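Local coordinates for Pre-mRNA-splicing factor SAD1 (Saccharomyces cerevisiae, PDB 4MSX), which promotes assembly of newly made U4 snRNA into the U4/U6 snRNP and is required for pre-mRNA splicing, although it is a catalytically inactive relative of the deubiquitinases, at residues Phe111-Ser114 / Ile115-His119; Ile151-Ala155 / Tyr156-Cys160; Asp248-Ser251 / Tyr252-Arg256; Arg267-Leu270 / Leu271-Phe274; Ser280-Asp283 / Leu284-Ile287. One frame throughout, in Å; residues are numbered along the deposited sequence. Where two conformers were deposited one is given.

Contact 1 (Phe111-Ser114 / Ile115-His119); sequences FIHS and IDENH. With ZN (zinc ion), chain B.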
# COMPACT_ATOMS: atom_id res chain seq x y z
N PHE A 111 -33.05 10.84 7.15
CA PHE A 111 -34.06 11.76 7.77
C PHE A 111 -34.87 10.95 8.82
O PHE A 111 -34.96 11.32 9.99
CB PHE A 111 -34.90 12.34 6.67
CG PHE A 111 -35.65 13.60 7.07
CD1 PHE A 111 -36.84 13.51 7.76
CD2 PHE A 111 -35.16 14.86 6.74
CE1 PHE A 111 -37.57 14.69 8.12
CE2 PHE A 111 -35.85 16.03 7.10
CZ PHE A 111 -37.07 15.93 7.80
N ILE A 112 -35.38 9.78 8.43
CA ILE A 112 -36.04 8.91 9.40
C ILE A 112 -35.18 8.51 10.56
O ILE A 112 -35.63 8.50 11.71
CB ILE A 112 -36.61 7.63 8.71
CG1 ILE A 112 -37.69 8.01 7.71
CG2 ILE A 112 -37.06 6.61 9.72
CD1 ILE A 112 -38.18 6.80 6.89
N HIS A 113 -33.92 8.14 10.30
CA HIS A 113 -33.01 7.81 11.38
C HIS A 113 -32.93 8.99 12.34
O HIS A 113 -32.81 8.80 13.55
CB HIS A 113 -31.59 7.62 10.79
CG HIS A 113 -30.54 7.23 11.80
ND1 HIS A 113 -30.49 5.98 12.38
CD2 HIS A 113 -29.46 7.90 12.25
CE1 HIS A 113 -29.46 5.93 13.21
NE2 HIS A 113 -28.81 7.08 13.13
N SER A 114 -32.91 10.20 11.80
CA SER A 114 -32.57 11.35 12.65
C SER A 114 -33.70 11.55 13.66
O SER A 114 -33.46 11.81 14.82
CB SER A 114 -32.35 12.60 11.83
OG SER A 114 -33.51 13.21 11.31
N ILE A 115 -34.94 11.36 13.22
CA ILE A 115 -36.11 11.52 14.14
C ILE A 115 -36.22 10.34 15.08
O ILE A 115 -36.19 10.50 16.29
CB ILE A 115 -37.39 11.75 13.35
CG1 ILE A 115 -37.25 13.08 12.61
CG2 ILE A 115 -38.63 11.76 14.34
CD1 ILE A 115 -38.24 13.34 11.44
N ASP A 116 -36.27 9.13 14.53
CA ASP A 116 -36.46 7.94 15.34
C ASP A 116 -35.35 7.53 16.23
O ASP A 116 -35.61 6.94 17.26
CB ASP A 116 -36.83 6.75 14.44
CG ASP A 116 -38.22 6.94 13.82
OD1 ASP A 116 -38.89 7.87 14.24
OD2 ASP A 116 -38.63 6.19 12.92
N GLU A 117 -34.09 7.76 15.85
CA GLU A 117 -33.00 7.40 16.76
C GLU A 117 -32.52 8.65 17.53
O GLU A 117 -31.67 8.54 18.40
CB GLU A 117 -31.83 6.74 15.98
CG GLU A 117 -32.30 5.49 15.16
CD GLU A 117 -33.04 4.47 16.02
OE1 GLU A 117 -32.55 4.14 17.12
OE2 GLU A 117 -34.12 3.99 15.59
N ASN A 118 -33.07 9.81 17.19
CA ASN A 118 -32.68 11.05 17.88
C ASN A 118 -31.17 11.30 17.64
O ASN A 118 -30.46 11.57 18.61
CB ASN A 118 -32.88 10.89 19.39
CG ASN A 118 -32.70 12.22 20.18
OD1 ASN A 118 -32.87 13.33 19.64
ND2 ASN A 118 -32.35 12.09 21.45
N HIS A 119 -30.70 11.18 16.39
CA HIS A 119 -29.25 11.45 16.02
C HIS A 119 -29.33 12.52 14.95
O HIS A 119 -30.00 12.33 13.95
CB HIS A 119 -28.54 10.13 15.52
CG HIS A 119 -28.35 9.10 16.58
ND1 HIS A 119 -27.91 7.83 16.33
CD2 HIS A 119 -28.57 9.16 17.92
CE1 HIS A 119 -27.84 7.14 17.46
NE2 HIS A 119 -28.26 7.93 18.44
ZN ZN B . -27.16 7.46 14.27

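Contact 2 (Ile151-Ala155 / Tyr156-Cys160); sequences IKFAA and YPTYC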
# COMPACT_ATOMS: atom_id res chain seq x y z
N ILE A 151 -13.23 15.59 11.90
CA ILE A 151 -14.01 14.55 11.23
C ILE A 151 -13.87 14.59 9.74
O ILE A 151 -13.70 13.55 9.09
CB ILE A 151 -15.55 14.65 11.63
CG1 ILE A 151 -15.69 14.21 13.07
CG2 ILE A 151 -16.40 13.77 10.71
CD1 ILE A 151 -17.08 14.66 13.69
N LYS A 152 -13.83 15.79 9.19
CA LYS A 152 -13.69 15.92 7.75
C LYS A 152 -12.27 15.39 7.36
O LYS A 152 -12.07 14.79 6.29
CB LYS A 152 -13.78 17.38 7.34
CG LYS A 152 -13.86 17.60 5.84
CD LYS A 152 -14.09 19.08 5.56
CE LYS A 152 -14.09 19.41 4.09
NZ LYS A 152 -14.41 20.86 3.85
N PHE A 153 -11.30 15.60 8.24
CA PHE A 153 -9.93 15.14 7.95
C PHE A 153 -9.86 13.58 7.99
O PHE A 153 -9.12 12.95 7.21
CB PHE A 153 -8.99 15.69 8.96
CG PHE A 153 -7.52 15.51 8.60
CD1 PHE A 153 -6.88 14.30 8.82
CD2 PHE A 153 -6.80 16.57 8.07
CE1 PHE A 153 -5.52 14.14 8.52
CE2 PHE A 153 -5.41 16.42 7.76
CZ PHE A 153 -4.79 15.21 8.00
N ALA A 154 -10.62 12.96 8.90
CA ALA A 154 -10.68 11.50 8.98
C ALA A 154 -11.26 10.90 7.70
O ALA A 154 -10.87 9.77 7.29
CB ALA A 154 -11.54 11.04 10.22
N ALA A 155 -12.20 11.61 7.07
CA ALA A 155 -12.80 11.17 5.82
C ALA A 155 -11.92 11.45 4.58
O ALA A 155 -11.97 10.71 3.59
CB ALA A 155 -14.20 11.84 5.61
N TYR A 156 -11.11 12.51 4.65
CA TYR A 156 -10.34 12.93 3.50
C TYR A 156 -9.12 13.76 3.97
O TYR A 156 -9.20 14.95 4.03
CB TYR A 156 -11.24 13.72 2.56
CG TYR A 156 -10.58 14.09 1.27
CD1 TYR A 156 -10.56 13.18 0.22
CD2 TYR A 156 -9.95 15.32 1.09
CE1 TYR A 156 -9.95 13.46 -0.98
CE2 TYR A 156 -9.30 15.61 -0.14
CZ TYR A 156 -9.30 14.65 -1.16
OH TYR A 156 -8.73 14.87 -2.39
N PRO A 157 -8.03 13.11 4.40
CA PRO A 157 -6.86 13.81 4.93
C PRO A 157 -6.32 14.80 3.90
O PRO A 157 -6.38 14.52 2.70
CB PRO A 157 -5.84 12.68 5.18
CG PRO A 157 -6.73 11.47 5.46
CD PRO A 157 -7.88 11.65 4.47
N THR A 158 -5.87 15.96 4.38
CA THR A 158 -5.36 17.02 3.52
C THR A 158 -3.97 17.41 4.01
O THR A 158 -3.64 17.25 5.19
CB THR A 158 -6.27 18.29 3.54
OG1 THR A 158 -6.59 18.61 4.90
CG2 THR A 158 -7.57 18.06 2.75
N TYR A 159 -3.12 17.87 3.09
CA TYR A 159 -1.73 18.09 3.45
C TYR A 159 -1.24 19.33 2.67
O TYR A 159 -1.77 19.60 1.61
CB TYR A 159 -0.85 16.90 2.98
CG TYR A 159 -1.27 15.57 3.62
CD1 TYR A 159 -0.77 15.21 4.87
CD2 TYR A 159 -2.20 14.73 3.01
CE1 TYR A 159 -1.16 14.03 5.49
CE2 TYR A 159 -2.57 13.51 3.62
CZ TYR A 159 -2.05 13.19 4.86
OH TYR A 159 -2.37 12.05 5.53
N CYS A 160 -0.26 20.04 3.20
CA CYS A 160 0.43 21.08 2.44
C CYS A 160 1.88 20.64 2.39
O CYS A 160 2.31 19.83 3.22
CB CYS A 160 0.32 22.45 3.14
SG CYS A 160 1.15 22.40 4.71

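Contact 3 (Asp248-Ser251 / Tyr252-Arg256); sequences DFVS and YLKVR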
# COMPACT_ATOMS: atom_id res chain seq x y z
N ASP A 248 -12.87 -2.81 1.30
CA ASP A 248 -13.75 -2.28 0.26
C ASP A 248 -13.00 -1.82 -0.98
O ASP A 248 -13.50 -1.98 -2.10
CB ASP A 248 -14.54 -1.05 0.75
CG ASP A 248 -15.42 -0.47 -0.35
OD1 ASP A 248 -16.32 -1.24 -0.80
OD2 ASP A 248 -15.21 0.70 -0.77
N PHE A 249 -11.84 -1.18 -0.81
CA PHE A 249 -11.04 -0.77 -1.97
C PHE A 249 -10.68 -2.04 -2.82
O PHE A 249 -10.87 -2.05 -4.05
CB PHE A 249 -9.73 -0.05 -1.53
CG PHE A 249 -8.81 0.27 -2.68
CD1 PHE A 249 -9.22 1.10 -3.69
CD2 PHE A 249 -7.55 -0.32 -2.78
CE1 PHE A 249 -8.40 1.40 -4.77
CE2 PHE A 249 -6.71 -0.04 -3.83
CZ PHE A 249 -7.12 0.84 -4.84
N VAL A 250 -10.19 -3.09 -2.16
CA VAL A 250 -9.69 -4.27 -2.93
C VAL A 250 -10.88 -4.99 -3.54
O VAL A 250 -10.84 -5.46 -4.66
CB VAL A 250 -8.82 -5.24 -2.08
CG1 VAL A 250 -8.39 -6.43 -2.99
CG2 VAL A 250 -7.56 -4.47 -1.54
N SER A 251 -11.99 -4.99 -2.81
CA SER A 251 -13.19 -5.64 -3.33
C SER A 251 -13.71 -4.83 -4.52
O SER A 251 -14.13 -5.40 -5.53
CB SER A 251 -14.23 -5.85 -2.22
OG SER A 251 -15.43 -6.22 -2.83
N TYR A 252 -13.60 -3.50 -4.47
CA TYR A 252 -13.97 -2.69 -5.61
C TYR A 252 -13.12 -3.04 -6.85
O TYR A 252 -13.60 -3.07 -8.02
CB TYR A 252 -13.81 -1.15 -5.26
CG TYR A 252 -13.71 -0.26 -6.47
CD1 TYR A 252 -14.86 0.16 -7.12
CD2 TYR A 252 -12.49 0.16 -6.97
CE1 TYR A 252 -14.81 0.94 -8.26
CE2 TYR A 252 -12.42 0.96 -8.13
CZ TYR A 252 -13.60 1.33 -8.76
OH TYR A 252 -13.61 2.08 -9.90
N LEU A 253 -11.82 -3.22 -6.65
CA LEU A 253 -11.00 -3.59 -7.79
C LEU A 253 -11.50 -4.89 -8.49
O LEU A 253 -11.42 -5.01 -9.69
CB LEU A 253 -9.54 -3.83 -7.32
CG LEU A 253 -8.89 -2.59 -6.68
CD1 LEU A 253 -7.41 -3.01 -6.30
CD2 LEU A 253 -8.85 -1.39 -7.67
N LYS A 254 -11.96 -5.84 -7.71
CA LYS A 254 -12.37 -7.15 -8.28
C LYS A 254 -13.76 -6.95 -8.96
O LYS A 254 -14.02 -7.42 -10.08
CB LYS A 254 -12.50 -8.20 -7.17
CG LYS A 254 -11.18 -8.48 -6.35
CD LYS A 254 -11.15 -9.91 -5.73
CE LYS A 254 -10.72 -9.94 -4.25
NZ LYS A 254 -11.84 -9.62 -3.24
N VAL A 255 -14.63 -6.22 -8.27
CA VAL A 255 -16.04 -6.07 -8.77
C VAL A 255 -16.13 -5.12 -9.96
O VAL A 255 -16.83 -5.39 -10.94
CB VAL A 255 -16.95 -5.61 -7.60
CG1 VAL A 255 -18.37 -5.16 -8.08
CG2 VAL A 255 -17.05 -6.72 -6.59
N ARG A 256 -15.38 -4.03 -9.95
CA ARG A 256 -15.57 -3.05 -11.00
C ARG A 256 -14.34 -2.81 -11.88
O ARG A 256 -14.47 -2.25 -12.96
CB ARG A 256 -16.16 -1.76 -10.37
CG ARG A 256 -17.69 -1.88 -10.17
CD ARG A 256 -18.42 -0.58 -9.82
NE ARG A 256 -18.48 -0.36 -8.37
CZ ARG A 256 -18.49 0.83 -7.78
NH1 ARG A 256 -18.47 1.94 -8.52
NH2 ARG A 256 -18.53 0.92 -6.45
O HOH W 1 -14.87 -9.03 -3.55

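Contact 4 (Arg267-Leu270 / Leu271-Phe274); sequences RLFL and LWLF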
# COMPACT_ATOMS: atom_id res chain seq x y z
N ARG A 267 3.75 -9.54 -5.89
CA ARG A 267 4.33 -9.19 -7.15
C ARG A 267 3.24 -9.02 -8.25
O ARG A 267 3.23 -8.03 -8.99
CB ARG A 267 5.31 -10.27 -7.61
CG ARG A 267 5.83 -9.97 -9.00
CD ARG A 267 6.84 -11.06 -9.50
NE ARG A 267 6.92 -10.94 -10.94
CZ ARG A 267 6.07 -11.53 -11.78
NH1 ARG A 267 5.17 -12.40 -11.33
NH2 ARG A 267 6.21 -11.30 -13.08
N LEU A 268 2.36 -10.02 -8.36
CA LEU A 268 1.31 -9.96 -9.37
C LEU A 268 0.41 -8.73 -9.11
O LEU A 268 -0.02 -8.06 -10.03
CB LEU A 268 0.42 -11.22 -9.28
CG LEU A 268 1.19 -12.47 -9.77
CD1 LEU A 268 0.36 -13.79 -9.50
CD2 LEU A 268 1.49 -12.30 -11.26
N PHE A 269 0.13 -8.46 -7.86
CA PHE A 269 -0.75 -7.33 -7.55
C PHE A 269 -0.02 -5.99 -7.78
O PHE A 269 -0.62 -5.06 -8.31
CB PHE A 269 -1.29 -7.41 -6.14
CG PHE A 269 -2.26 -6.29 -5.79
CD1 PHE A 269 -3.43 -6.10 -6.54
CD2 PHE A 269 -1.97 -5.40 -4.74
CE1 PHE A 269 -4.32 -5.05 -6.23
CE2 PHE A 269 -2.88 -4.33 -4.42
CZ PHE A 269 -4.04 -4.19 -5.16
N LEU A 270 1.26 -5.91 -7.42
CA LEU A 270 2.04 -4.67 -7.70
C LEU A 270 2.05 -4.38 -9.20
O LEU A 270 1.82 -3.26 -9.62
CB LEU A 270 3.49 -4.85 -7.20
CG LEU A 270 4.32 -3.57 -7.48
CD1 LEU A 270 5.36 -3.36 -6.37
CD2 LEU A 270 4.98 -3.67 -8.84
N LEU A 271 2.29 -5.41 -10.03
CA LEU A 271 2.37 -5.21 -11.48
C LEU A 271 0.98 -4.79 -11.98
O LEU A 271 0.84 -3.92 -12.84
CB LEU A 271 2.73 -6.52 -12.21
CG LEU A 271 4.21 -6.97 -11.95
CD1 LEU A 271 4.55 -8.29 -12.60
CD2 LEU A 271 5.18 -5.90 -12.46
N TRP A 272 -0.05 -5.48 -11.51
CA TRP A 272 -1.42 -5.09 -11.93
C TRP A 272 -1.68 -3.60 -11.56
O TRP A 272 -2.27 -2.82 -12.34
CB TRP A 272 -2.47 -5.99 -11.21
CG TRP A 272 -3.87 -5.78 -11.72
CD1 TRP A 272 -4.53 -6.52 -12.70
CD2 TRP A 272 -4.83 -4.82 -11.22
NE1 TRP A 272 -5.84 -6.03 -12.85
CE2 TRP A 272 -6.04 -5.01 -11.95
CE3 TRP A 272 -4.77 -3.82 -10.23
CZ2 TRP A 272 -7.16 -4.20 -11.76
CZ3 TRP A 272 -5.94 -3.02 -10.02
CH2 TRP A 272 -7.10 -3.24 -10.79
N LEU A 273 -1.35 -3.24 -10.33
CA LEU A 273 -1.68 -1.91 -9.80
C LEU A 273 -0.85 -0.84 -10.56
O LEU A 273 -1.37 0.21 -10.95
CB LEU A 273 -1.37 -1.83 -8.30
CG LEU A 273 -2.02 -0.62 -7.64
CD1 LEU A 273 -3.58 -0.77 -7.59
CD2 LEU A 273 -1.44 -0.42 -6.24
N PHE A 274 0.45 -1.09 -10.78
CA PHE A 274 1.24 -0.12 -11.60
C PHE A 274 0.65 0.05 -13.00
O PHE A 274 0.56 1.18 -13.52
CB PHE A 274 2.68 -0.57 -11.79
CG PHE A 274 3.58 -0.19 -10.66
CD1 PHE A 274 3.08 0.10 -9.41
CD2 PHE A 274 4.95 -0.10 -10.85
CE1 PHE A 274 3.93 0.48 -8.36
CE2 PHE A 274 5.80 0.26 -9.81
CZ PHE A 274 5.29 0.54 -8.57

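Contact 5 (Ser280-Asp283 / Leu284-Ile287); sequences SSND and LKSI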
# COMPACT_ATOMS: atom_id res chain seq x y z
N SER A 280 -4.69 4.83 -16.18
CA SER A 280 -5.74 5.69 -15.61
C SER A 280 -5.33 7.18 -15.39
O SER A 280 -6.20 8.02 -15.25
CB SER A 280 -6.17 5.15 -14.25
OG SER A 280 -6.66 3.83 -14.42
N SER A 281 -4.04 7.47 -15.31
CA SER A 281 -3.56 8.81 -14.92
C SER A 281 -2.32 9.14 -15.71
O SER A 281 -1.28 8.48 -15.53
CB SER A 281 -3.24 8.89 -13.43
OG SER A 281 -2.51 10.13 -13.11
N ASN A 282 -2.38 10.15 -16.57
CA ASN A 282 -1.16 10.50 -17.31
C ASN A 282 -0.08 11.04 -16.40
O ASN A 282 1.11 10.76 -16.62
CB ASN A 282 -1.46 11.47 -18.47
CG ASN A 282 -2.24 10.80 -19.59
OD1 ASN A 282 -1.96 9.64 -19.96
ND2 ASN A 282 -3.23 11.50 -20.13
N ASP A 283 -0.49 11.83 -15.40
CA ASP A 283 0.44 12.41 -14.41
C ASP A 283 1.21 11.28 -13.65
O ASP A 283 2.47 11.30 -13.53
CB ASP A 283 -0.35 13.19 -13.31
CG ASP A 283 -1.01 14.45 -13.81
OD1 ASP A 283 -0.84 14.84 -15.00
OD2 ASP A 283 -1.71 15.07 -12.96
N LEU A 284 0.46 10.32 -13.09
CA LEU A 284 1.13 9.24 -12.33
C LEU A 284 1.88 8.33 -13.28
O LEU A 284 2.92 7.78 -12.92
CB LEU A 284 0.11 8.44 -11.50
CG LEU A 284 -0.40 9.30 -10.31
CD1 LEU A 284 -1.80 8.88 -9.84
CD2 LEU A 284 0.60 9.30 -9.15
N LYS A 285 1.38 8.13 -14.48
CA LYS A 285 2.12 7.34 -15.44
C LYS A 285 3.50 7.93 -15.67
O LYS A 285 4.52 7.21 -15.69
CB LYS A 285 1.36 7.27 -16.76
CG LYS A 285 2.11 6.52 -17.87
CD LYS A 285 1.31 6.65 -19.15
CE LYS A 285 1.96 5.97 -20.34
NZ LYS A 285 1.08 6.10 -21.55
N SER A 286 3.56 9.26 -15.87
CA SER A 286 4.87 9.86 -16.10
C SER A 286 5.76 9.75 -14.87
O SER A 286 6.95 9.54 -14.99
CB SER A 286 4.67 11.35 -16.54
OG SER A 286 4.19 12.11 -15.42
N ILE A 287 5.21 9.85 -13.66
CA ILE A 287 6.07 9.75 -12.46
C ILE A 287 6.59 8.29 -12.27
O ILE A 287 7.76 8.05 -11.97
CB ILE A 287 5.30 10.14 -11.20
CG1 ILE A 287 4.98 11.66 -11.25
CG2 ILE A 287 6.13 9.80 -9.94
CD1 ILE A 287 3.87 12.10 -10.26

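Contact 1 (Phe111-Ser114 / Ile115-His119)
His113 and His119 are two of the four zinc ligands of the Cys2His2 site in this UBP-type zinc finger; His113 lies on helix 109-116 and His119 just beyond its end. The ion lies 2.0 Å from His113 NE2 and 2.2 Å from His119 ND1, so the two rings bind through different nitrogens; Cys94 and Cys97 complete the site. With CG anti to the backbone N (chi1 -178°), His113 carries its ring along the helix toward the later residue. Between the ligands the helix ends in a Schellman motif. Asn118, the C-prime residue with positive phi, turns the chain back; His119 N makes a weak 3.2 Å bond to Ser114 O, and Asn118 N bonds Ile115 O, also weakly. Just before it, Glu117 N donates to His113 O at 2.8 Å, and Glu117 CB lies over one face of the His113 ring, 4.0 Å from its centroid, in a CH-pi contact.

Ser114 OG donates to Phe111 O at 2.7 Å, in the carbonyl plane and on a lone pair; the same oxygen also accepts from Ile115 N. Removing this hydroxyl with an alanine here would probably leave Phe111 O to backbone donors alone and its in-plane lone pair without a mate. Leu133, Pro134 and Phe122 pack against Ser114. On the outer side, Phe111 and Ile115 cross obliquely, Phe111 CE1 coming within 3.6 Å of Ile115 CD1.

Contact 2 (Ile151-Ala155 / Tyr156-Cys160)
Tyr156 N still reaches back into the helix, donating to Lys152 O at 3.0 Å and, more weakly, to Phe153 O at 3.3 Å, but Tyr156 itself is the first residue to leave helical geometry. Pro157 follows and cannot prolong the pattern: its N stands 3.0 Å from Phe153 O yet has no hydrogen to give. What it supplies instead is carbon. Pro157 CA sits over the centre of the Phe153 ring, 3.8 Å from the centroid and only 7° off the normal, a nearly ideal CH-pi contact, while Pro157 CB meets Phe153 CE1 at 3.7 Å. The ring is there because Phe153 CG is anti to its own nitrogen (chi1 -168°), laying the phenyl group under the departing chain. Thr158 continues on the same side of the ring as Pro157, out past its CD2-CE2 rim, its carbonyl O 3.2 Å from Phe153 CE2 and its OG1 3.8 Å from Phe153 CD2. Cys160 closes the segment at the N-cap position of helix 161-165.

The link joins helix 146-155 to helix 161-165 along the flank of helix 222-234, which Tyr156 and Pro157 touch. Tyr156 OH bonds His216 ND1 and Tyr159 OH bonds Lys232 O, while Tyr159 rests on helix 206-214.

Contact 3 (Asp248-Ser251 / Tyr252-Arg256)
Phe249 and Leu253 make an apolar contact one turn apart on helix 247-256, in the helical part of the ubiquitin-specific protease (USP) fold. Successive backbone bonds carry the turn, among them Tyr252 N to Asp248 O at 2.8 Å and Leu253 N to Phe249 O at 3.0 Å.

Phe249 has its ring swung toward the C-terminal end of the helix, CG being anti to the backbone N (chi1 175°), whereas Leu253 keeps CG beside its own nitrogen (chi1 -61°). The two side chains meet at an oblique angle. Leu253 CG stands over one face of the ring, offset toward the rim, and both methyl groups take part: CD1 is 3.9 Å from Phe249 CE2 and CD2 is 4.0 Å from Phe249 CE1. Shortening this leucine to an alanine would take away CG and both methyls, which is likely to leave that face of Phe249 poorly covered and open a gap toward Phe223 of helix 222-234.

One flank carries charge: Asp248 forms a salt bridge with Arg226, whose guanidinium also makes a cation-pi contact with Tyr252. Val250, on another side, adds apolar packing against helix 189-203.

At the outer surface a water joins the two segments. Lys254, its chain bent at its last two torsions, donates from NZ to this water at 3.1 Å, and Ser251 OG is hydrogen-bonded to the same water at 3.0 Å.

Contact 4 (Arg267-Leu270 / Leu271-Phe274)
Arg267 and Leu271 meet because their first torsions converge: the arginine CG is anti to the backbone N (chi1 175°) and its chain runs extended to NE, while Leu271 holds CG beside its nitrogen. As a result Leu271 CD1 lies against one face of the guanidinium, offset toward its rim, 3.5 Å from Arg267 NH2 and 3.7 Å from Arg267 CZ. The contact is methyl against the face of a flat cation.

Three residues after Arg267, Leu270 meets Phe274 with the roles exchanged, the leucine now coming first. Leu270 was modelled in two conformers; in the one described, CD2 stands over the centre of the Phe274 ring, 4.0 Å from its centroid and 4° off the normal, a CH-pi contact. The second conformer may alter it.

Phe269 touches two later residues, with CE1 4.2 Å from Trp272 CE3 and CZ 4.2 Å from Leu273 CD1. Beneath the side chains run four regular backbone bonds, including Phe274 N to Leu270 O at 2.8 Å.

Helix 189-203 receives Phe269, Leu273 and Phe274, and Phe274 also meets Trp321 edge-to-face and Ile376 of strand 374-379. This is the i to i+3 and i to i+4 packing of a partly buried helix, set between the helices and the sheet of a USP-type domain, where it joins one to the other.

Contact 5 (Ser280-Asp283 / Leu284-Ile287)
Ser281 opens helix 282-292 by a side-chain bond to Leu284: the serine OG, anti to the backbone N (chi1 168°), reaches forward and accepts from Leu284 N at 3.0 Å with an N-H...O angle of 170°, an almost straight N-cap. The same hydroxyl is hydrogen-bonded to Gln220 OE1, so it accepts from Leu284 N while also bonded to Gln220.

Backbone bonds take over at once. Lys285 N donates to Ser281 O at 2.9 Å, followed by Ser286 N to Asn282 O and Ile287 N to Asp283 O, the last at 3.1 Å.

A second serine hydroxyl works in the other direction. Ser286 OG, placed between its backbone N and carbonyl carbon (chi1 69°), turns back along the helix and donates to Asp283 O at 2.7 Å. That oxygen therefore accepts from both Ser286 OG and Ile287 N, which approach from the same face of its carbonyl plane.

Apolar contact is slight by comparison. Leu284 CD1 comes to 3.9 Å from Ser281 CB, and Leu284 then goes on to pack against Phe212, Ile224 and Ile277 of three other helices.

The chemistry is that of a helix start: a serine oxygen answers a first-turn N-H that has no preceding helical turn to supply a carbonyl, and its bond to Gln220 probably fixes the hydroxyl in its accepting pose.

The five contacts follow one another along the chain, each closing before the next opens. Contact 1 stands apart at the zinc, its centre about 44 Å from those of contacts 4 and 5; contact 2 comes nearer, its closest atoms about 12 Å from contact 1 and 11 Å from contact 3. Contacts 3, 4 and 5 lie on successive helices of the USP region. Contacts 3 and 4 touch directly: Leu253 CD1 packs 3.7 Å from Phe269 CE1 and 4.0 Å from Trp272 CZ3. Contact 5 stays about 7 Å from contact 4 at the nearest atoms. Of the five, the zinc finger contact alone holds metal ligands.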